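Acetyl-CoA acetyltransferase A (Ascaris suum, PDB 6BJA) acts as a thiolase of lipid metabolism, binding coenzyme A and probably joining two acetyl-CoA molecules into acetoacetyl-CoA and catalysing the reverse cleavage. Local coordinates at residues A[12-17]-A[48-53]; A[42-47]-A[262-267]; A[277-282]-A[367-372]. All coordinates share one frame; numbering follows the deposited sequence.

Contact 1 (A[12-17]-A[48-53])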
# COMPACT_ATOMS: atom_id res chain seq x y z
N TYR A 12 -17.57 -43.12 -10.82
CA TYR A 12 -18.93 -42.67 -10.56
C TYR A 12 -18.95 -41.38 -9.76
O TYR A 12 -18.06 -41.12 -8.96
CB TYR A 12 -19.71 -43.74 -9.80
CG TYR A 12 -19.97 -44.96 -10.64
CD1 TYR A 12 -19.06 -46.01 -10.66
CD2 TYR A 12 -21.11 -45.06 -11.43
CE1 TYR A 12 -19.29 -47.13 -11.43
CE2 TYR A 12 -21.34 -46.17 -12.21
CZ TYR A 12 -20.43 -47.21 -12.20
OH TYR A 12 -20.66 -48.31 -12.98
N ILE A 13 -19.98 -40.57 -10.01
CA ILE A 13 -20.27 -39.39 -9.22
C ILE A 13 -21.30 -39.79 -8.16
O ILE A 13 -22.39 -40.20 -8.52
CB ILE A 13 -20.83 -38.26 -10.11
CG1 ILE A 13 -19.75 -37.82 -11.11
CG2 ILE A 13 -21.28 -37.08 -9.27
CD1 ILE A 13 -20.23 -36.89 -12.20
N LEU A 14 -20.95 -39.67 -6.89
CA LEU A 14 -21.87 -40.00 -5.81
C LEU A 14 -22.71 -38.81 -5.39
O LEU A 14 -23.85 -38.98 -4.95
CB LEU A 14 -21.13 -40.52 -4.60
CG LEU A 14 -20.28 -41.78 -4.81
CD1 LEU A 14 -19.73 -42.26 -3.47
CD2 LEU A 14 -21.10 -42.89 -5.48
N SER A 15 -22.14 -37.61 -5.53
CA SER A 15 -22.80 -36.39 -5.11
C SER A 15 -22.22 -35.23 -5.89
O SER A 15 -21.09 -35.30 -6.36
CB SER A 15 -22.64 -36.15 -3.61
OG SER A 15 -21.27 -36.02 -3.27
N ALA A 16 -23.01 -34.16 -5.96
CA ALA A 16 -22.69 -32.98 -6.78
C ALA A 16 -23.51 -31.81 -6.25
O ALA A 16 -24.74 -31.80 -6.37
CB ALA A 16 -22.99 -33.24 -8.23
N VAL A 17 -22.84 -30.89 -5.56
CA VAL A 17 -23.51 -29.79 -4.89
C VAL A 17 -22.77 -28.48 -5.12
O VAL A 17 -21.58 -28.47 -5.48
CB VAL A 17 -23.65 -30.02 -3.36
CG1 VAL A 17 -24.47 -31.27 -3.08
CG2 VAL A 17 -22.30 -30.12 -2.70
N SER A 48 -22.98 -38.08 -0.38
CA SER A 48 -22.35 -39.27 -0.95
C SER A 48 -22.69 -40.54 -0.17
O SER A 48 -22.54 -41.64 -0.68
CB SER A 48 -20.84 -39.15 -0.97
OG SER A 48 -20.28 -39.38 0.31
N LEU A 49 -23.14 -40.34 1.07
CA LEU A 49 -23.47 -41.40 2.02
C LEU A 49 -22.26 -42.17 2.53
O LEU A 49 -22.41 -43.18 3.21
CB LEU A 49 -24.46 -42.38 1.41
CG LEU A 49 -25.69 -41.73 0.79
CD1 LEU A 49 -26.61 -42.79 0.24
CD2 LEU A 49 -26.41 -40.84 1.81
N LEU A 50 -21.06 -41.69 2.22
CA LEU A 50 -19.83 -42.21 2.79
C LEU A 50 -19.36 -41.32 3.92
O LEU A 50 -19.56 -40.11 3.89
CB LEU A 50 -18.76 -42.28 1.72
CG LEU A 50 -19.03 -43.17 0.51
CD1 LEU A 50 -17.93 -43.02 -0.51
CD2 LEU A 50 -19.19 -44.63 0.92
N PRO A 51 -18.68 -41.90 4.92
CA PRO A 51 -18.13 -41.05 5.97
C PRO A 51 -16.95 -40.23 5.48
O PRO A 51 -16.26 -40.65 4.55
CB PRO A 51 -17.67 -42.06 7.03
CG PRO A 51 -17.37 -43.30 6.24
CD PRO A 51 -18.38 -43.32 5.13
N SER A 52 -16.70 -39.10 6.13
CA SER A 52 -15.55 -38.29 5.73
C SER A 52 -14.23 -39.08 5.84
O SER A 52 -13.26 -38.78 5.15
CB SER A 52 -15.48 -37.01 6.57
OG SER A 52 -15.33 -37.29 7.96
N SER A 53 -14.19 -40.08 6.72
CA SER A 53 -13.00 -40.90 6.88
C SER A 53 -12.65 -41.70 5.64
O SER A 53 -11.51 -42.15 5.52
CB SER A 53 -13.19 -41.87 8.04
OG SER A 53 -14.30 -42.72 7.81
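Leu14 and Ser48 bury about equal areas here, meeting with Leu14 CB 3.9 Å from Ser48 CB. The leucine then branches onward: its CD1 reaches Leu50 CD1 at 3.5 Å, the two side chains crossing roughly at a right angle. Branched leucines suit this join, since each sends one methyl to the other between strand and turn. Leu14 has helix-like backbone angles (phi -90°, psi -30°), which break the usual alternation of a strand, and both Leu14 and the next residue, Ser15, point toward 48-53. Ser15 is small enough to slip under the helix end, its CB 3.8 Å from Ser48 N, while its hydroxyl is bonded to Ala44 O. Serine also suits position 48, because OG, held close to its own main chain, accepts from Leu50 N at 3.1 Å and is also bonded to Ile45 O. A buried hydroxyl is thereby satisfied twice while CB, with the main chain beside it, packs on the strand. Leu49, the first residue past the helix, has positive phi. The bond from Leu50 N to Ser48 OG makes an ST turn, set just past helix 33-48, where the chain heads for strand 57-61 in the alpha/beta thiolase fold.

Contact 2 (A[42-47]-A[262-267]); sequences KEAIKR and ACVLAS
Ala44 rests on Ala262 and Val264 where helix 33-48 packs against the central mixed sheet of the thiolase fold, on its strand 257-267. The short axes of 42-47 and 262-267 come within 7.6 Å and run at 41° to each other, a close approach made possible by small residues. Ala44 CB lies 4.0 Å from Ala262 CB, methyl against methyl; alanines, with one methyl each, suit so short a helix-to-strand distance. Val264, two positions along and on the same face of the strand, fills the next place. Its CG1 stands anti to the backbone N (chi1 170°), which leaves CG2 as the branch directed at the helix. That methyl touches the helix backbone, 3.6 Å from Ala44 O, and also approaches Ala44 CB at 4.0 Å. A beta-branched valine suits both a strand and the packing against the helix main chain, and Ile45 joins through its backbone N rather than its side chain, which points away. Cys263, between the two, turns from the helix toward Ala16 of the neighbouring strand.

The solvent side and flanks of the helix are looser. Lys46 and Arg47 are exposed, and Lys42 and Glu43 partly so; none of the four meets the strand. Long charged chains suit these positions, as their ends can probably reach solvent, although Glu43 and Arg47 also touch Val205. These two, one helical turn apart, form a salt bridge: Arg47 NE donates to Glu43 OE2 at 2.8 Å, the oxygen using its anti lone pair and lying only 8° out of the guanidinium plane.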
# COMPACT_ATOMS: atom_id res chain seq x y z
N LYS A 42 -18.18 -30.56 2.88
CA LYS A 42 -18.98 -31.23 3.91
C LYS A 42 -20.30 -31.70 3.33
O LYS A 42 -20.71 -32.83 3.61
CB LYS A 42 -19.21 -30.31 5.10
CG LYS A 42 -17.98 -30.11 5.98
CD LYS A 42 -18.33 -29.19 7.14
CE LYS A 42 -17.69 -29.65 8.43
NZ LYS A 42 -18.16 -28.83 9.58
N GLU A 43 -20.97 -30.88 2.50
CA GLU A 43 -22.29 -31.32 2.05
C GLU A 43 -22.16 -32.41 0.99
O GLU A 43 -22.95 -33.32 0.93
CB GLU A 43 -23.13 -30.14 1.53
CG GLU A 43 -24.56 -30.54 1.20
CD GLU A 43 -25.42 -30.79 2.43
OE1 GLU A 43 -25.07 -30.27 3.54
OE2 GLU A 43 -26.47 -31.50 2.28
N ALA A 44 -21.13 -32.33 0.15
CA ALA A 44 -20.91 -33.39 -0.83
C ALA A 44 -20.64 -34.75 -0.16
O ALA A 44 -21.09 -35.78 -0.64
CB ALA A 44 -19.76 -33.03 -1.76
N ILE A 45 -19.88 -34.73 0.93
CA ILE A 45 -19.61 -35.94 1.70
C ILE A 45 -20.93 -36.47 2.29
O ILE A 45 -21.23 -37.64 2.14
CB ILE A 45 -18.59 -35.67 2.80
CG1 ILE A 45 -17.23 -35.40 2.16
CG2 ILE A 45 -18.49 -36.85 3.76
CD1 ILE A 45 -16.18 -34.91 3.13
N LYS A 46 -21.72 -35.58 2.90
CA LYS A 46 -23.02 -35.99 3.45
C LYS A 46 -23.88 -36.68 2.41
O LYS A 46 -24.48 -37.73 2.67
CB LYS A 46 -23.75 -34.77 4.02
CG LYS A 46 -23.10 -34.24 5.32
CD LYS A 46 -23.71 -32.91 5.77
CE LYS A 46 -22.97 -32.32 6.98
NZ LYS A 46 -23.55 -31.00 7.37
N ARG A 47 -23.96 -36.10 1.21
CA ARG A 47 -24.88 -36.65 0.22
C ARG A 47 -24.28 -37.85 -0.52
O ARG A 47 -25.02 -38.60 -1.18
CB ARG A 47 -25.32 -35.54 -0.75
CG ARG A 47 -26.02 -34.38 -0.05
CD ARG A 47 -26.75 -33.47 -1.00
NE ARG A 47 -27.32 -32.33 -0.31
CZ ARG A 47 -28.18 -31.47 -0.87
NH1 ARG A 47 -28.53 -31.61 -2.13
NH2 ARG A 47 -28.67 -30.47 -0.17
N ALA A 262 -18.74 -28.86 -5.58
CA ALA A 262 -17.99 -30.08 -5.25
C ALA A 262 -18.70 -31.34 -5.68
O ALA A 262 -19.94 -31.41 -5.63
CB ALA A 262 -17.73 -30.15 -3.71
N CYS A 263 -17.91 -32.34 -6.04
CA CYS A 263 -18.41 -33.69 -6.31
C CYS A 263 -17.58 -34.71 -5.57
O CYS A 263 -16.36 -34.59 -5.50
CB CYS A 263 -18.34 -34.05 -7.78
SG CYS A 263 -19.24 -33.01 -8.92
N VAL A 264 -18.24 -35.74 -5.03
CA VAL A 264 -17.50 -36.91 -4.55
C VAL A 264 -17.49 -37.94 -5.67
O VAL A 264 -18.53 -38.26 -6.24
CB VAL A 264 -18.14 -37.50 -3.28
CG1 VAL A 264 -17.54 -38.85 -2.92
CG2 VAL A 264 -17.95 -36.54 -2.15
N LEU A 265 -16.30 -38.47 -5.97
CA LEU A 265 -16.13 -39.49 -7.00
C LEU A 265 -15.74 -40.80 -6.33
O LEU A 265 -15.01 -40.80 -5.34
CB LEU A 265 -15.04 -39.07 -8.00
CG LEU A 265 -15.16 -37.67 -8.59
CD1 LEU A 265 -13.95 -37.33 -9.44
CD2 LEU A 265 -16.40 -37.52 -9.41
N ALA A 266 -16.24 -41.91 -6.86
CA ALA A 266 -15.87 -43.22 -6.32
C ALA A 266 -15.76 -44.27 -7.44
O ALA A 266 -16.41 -44.18 -8.48
CB ALA A 266 -16.89 -43.67 -5.26
N SER A 267 -14.92 -45.28 -7.20
CA SER A 267 -14.72 -46.34 -8.17
C SER A 267 -15.92 -47.29 -8.21
O SER A 267 -16.71 -47.35 -7.26
CB SER A 267 -13.45 -47.13 -7.84
OG SER A 267 -13.67 -47.96 -6.72

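Contact 3 (A[277-282]-A[367-372])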
# COMPACT_ATOMS: atom_id res chain seq x y z
N LYS A 277 -25.86 -46.06 -4.70
CA LYS A 277 -26.66 -45.60 -5.81
C LYS A 277 -26.07 -44.32 -6.37
O LYS A 277 -26.58 -43.23 -6.13
CB LYS A 277 -28.11 -45.34 -5.38
CG LYS A 277 -28.95 -46.61 -5.20
CD LYS A 277 -30.45 -46.28 -5.06
CE LYS A 277 -30.92 -45.27 -6.13
NZ LYS A 277 -32.40 -45.24 -6.31
N PRO A 278 -24.97 -44.44 -7.12
CA PRO A 278 -24.38 -43.23 -7.69
C PRO A 278 -25.36 -42.47 -8.59
O PRO A 278 -26.25 -43.09 -9.19
CB PRO A 278 -23.21 -43.76 -8.51
CG PRO A 278 -23.51 -45.19 -8.76
CD PRO A 278 -24.28 -45.66 -7.56
N ILE A 279 -25.20 -41.16 -8.69
CA ILE A 279 -26.12 -40.38 -9.51
C ILE A 279 -25.67 -40.24 -10.96
O ILE A 279 -26.50 -40.05 -11.84
CB ILE A 279 -26.39 -39.00 -8.88
CG1 ILE A 279 -25.12 -38.15 -8.79
CG2 ILE A 279 -27.04 -39.21 -7.51
CD1 ILE A 279 -25.39 -36.75 -8.21
N ALA A 280 -24.38 -40.40 -11.22
CA ALA A 280 -23.90 -40.33 -12.59
C ALA A 280 -22.60 -41.10 -12.73
O ALA A 280 -21.96 -41.48 -11.75
CB ALA A 280 -23.72 -38.89 -13.01
N LYS A 281 -22.21 -41.33 -13.98
CA LYS A 281 -20.97 -42.02 -14.32
C LYS A 281 -20.14 -41.11 -15.21
O LYS A 281 -20.67 -40.48 -16.12
CB LYS A 281 -21.30 -43.34 -15.02
CG LYS A 281 -20.12 -44.22 -15.26
CD LYS A 281 -20.54 -45.56 -15.83
CE LYS A 281 -19.37 -46.53 -15.89
NZ LYS A 281 -19.78 -47.90 -16.33
N VAL A 282 -18.84 -41.00 -14.95
CA VAL A 282 -17.97 -40.25 -15.84
C VAL A 282 -17.47 -41.20 -16.94
O VAL A 282 -16.78 -42.16 -16.64
CB VAL A 282 -16.77 -39.64 -15.10
CG1 VAL A 282 -15.84 -38.95 -16.10
CG2 VAL A 282 -17.23 -38.66 -14.05
N THR A 367 -24.48 -28.56 -12.27
CA THR A 367 -25.71 -28.17 -12.93
C THR A 367 -26.10 -29.18 -14.01
O THR A 367 -27.30 -29.54 -14.13
CB THR A 367 -25.56 -26.77 -13.50
OG1 THR A 367 -25.37 -25.88 -12.39
CG2 THR A 367 -26.79 -26.34 -14.28
N LEU A 368 -25.13 -29.66 -14.78
CA LEU A 368 -25.41 -30.66 -15.79
C LEU A 368 -25.98 -31.94 -15.18
O LEU A 368 -26.98 -32.48 -15.67
CB LEU A 368 -24.14 -30.99 -16.59
CG LEU A 368 -24.30 -32.07 -17.66
CD1 LEU A 368 -25.21 -31.57 -18.78
CD2 LEU A 368 -22.95 -32.49 -18.20
N VAL A 369 -25.32 -32.45 -14.14
CA VAL A 369 -25.71 -33.70 -13.53
C VAL A 369 -27.18 -33.61 -13.11
O VAL A 369 -27.97 -34.52 -13.37
CB VAL A 369 -24.81 -34.03 -12.31
CG1 VAL A 369 -25.46 -35.09 -11.40
CG2 VAL A 369 -23.45 -34.50 -12.80
N HIS A 370 -27.57 -32.50 -12.51
CA HIS A 370 -28.90 -32.43 -11.94
C HIS A 370 -29.99 -32.02 -12.93
O HIS A 370 -31.17 -32.13 -12.64
CB HIS A 370 -28.88 -31.51 -10.73
CG HIS A 370 -28.21 -32.14 -9.57
ND1 HIS A 370 -28.70 -33.28 -8.97
CD2 HIS A 370 -27.06 -31.84 -8.92
CE1 HIS A 370 -27.89 -33.64 -8.00
NE2 HIS A 370 -26.89 -32.78 -7.94
N ALA A 371 -29.59 -31.57 -14.12
CA ALA A 371 -30.55 -31.28 -15.20
C ALA A 371 -30.82 -32.52 -16.06
O ALA A 371 -31.93 -32.69 -16.59
CB ALA A 371 -30.03 -30.15 -16.07
N LEU A 372 -29.82 -33.38 -16.21
CA LEU A 372 -29.98 -34.64 -16.92
C LEU A 372 -31.02 -35.54 -16.27
O LEU A 372 -31.10 -35.61 -15.05
CB LEU A 372 -28.66 -35.40 -16.99
CG LEU A 372 -27.57 -34.86 -17.91
CD1 LEU A 372 -26.25 -35.58 -17.64
CD2 LEU A 372 -27.96 -34.99 -19.39
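Ile279 reaches across to Val369 and His370, and its side chain can be followed outward atom by atom. CB points toward the helix but remains 4.7 Å from Val369 CG1. There the chain forks: CG2 leaves the contact, whereas CG1, tucked between the backbone N and the carbonyl carbon (chi1 62°), approaches Val369 CG1 to 4.0 Å. The extended second torsion (chi2 178°) pushes the tip farther, and CD1 packs on Val369 CG1 at 3.6 Å, the two side chains crossing nearly at right angles. The same CD1 also lies 4.0 Å from His370 CE1, coming obliquely to the ring. Isoleucine fits because one long branch can serve two neighbours on the helix at once.

Val369 CG1 is shared in its turn, standing 4.3 Å above the plane of the His370 ring and over its centre. The valine's other methyl, CG2, faces Ala280 CB at a looser 4.4 Å, where a small residue leaves room for the helix. The imidazole serves both kinds of contact: CE1 meets the isoleucine, while NE2 is hydrogen-bonded to Ala16 O and so ties the helix to strand 11-23 as well.

Ile279 and Ala280 both face Ile13 in a classic beta bulge, which helps explain how two consecutive residues can both point toward the helix. Helix 357-371 thus ends over the start of strand 280-289, with Val369 also resting on Ile394 of strand 388-396 and Leu368 on Glu321 of strand 319-322.

Contacts 1 and 2 are almost one site: their centres lie 3 Å apart, and their segments alternate along the chain (12-17, 42-47, 48-53, 262-267). Together they fasten helix 33-48 and the turn after it to the neighbouring strands 11-23 and 257-267. Contact 3 comes later in sequence, its centre about 12 Å from each of the other centres. It touches contact 1, but stays about 5 Å from contact 2 at the nearest atoms. Strand 11-23 lies between 257-267 and 280-289 in one sheet, and so links contacts 1 and 2, in the N-terminal thiolase domain, to contact 3 in the C-terminal one. All three are structural packing away from the probable active-site residues and the coenzyme A pocket.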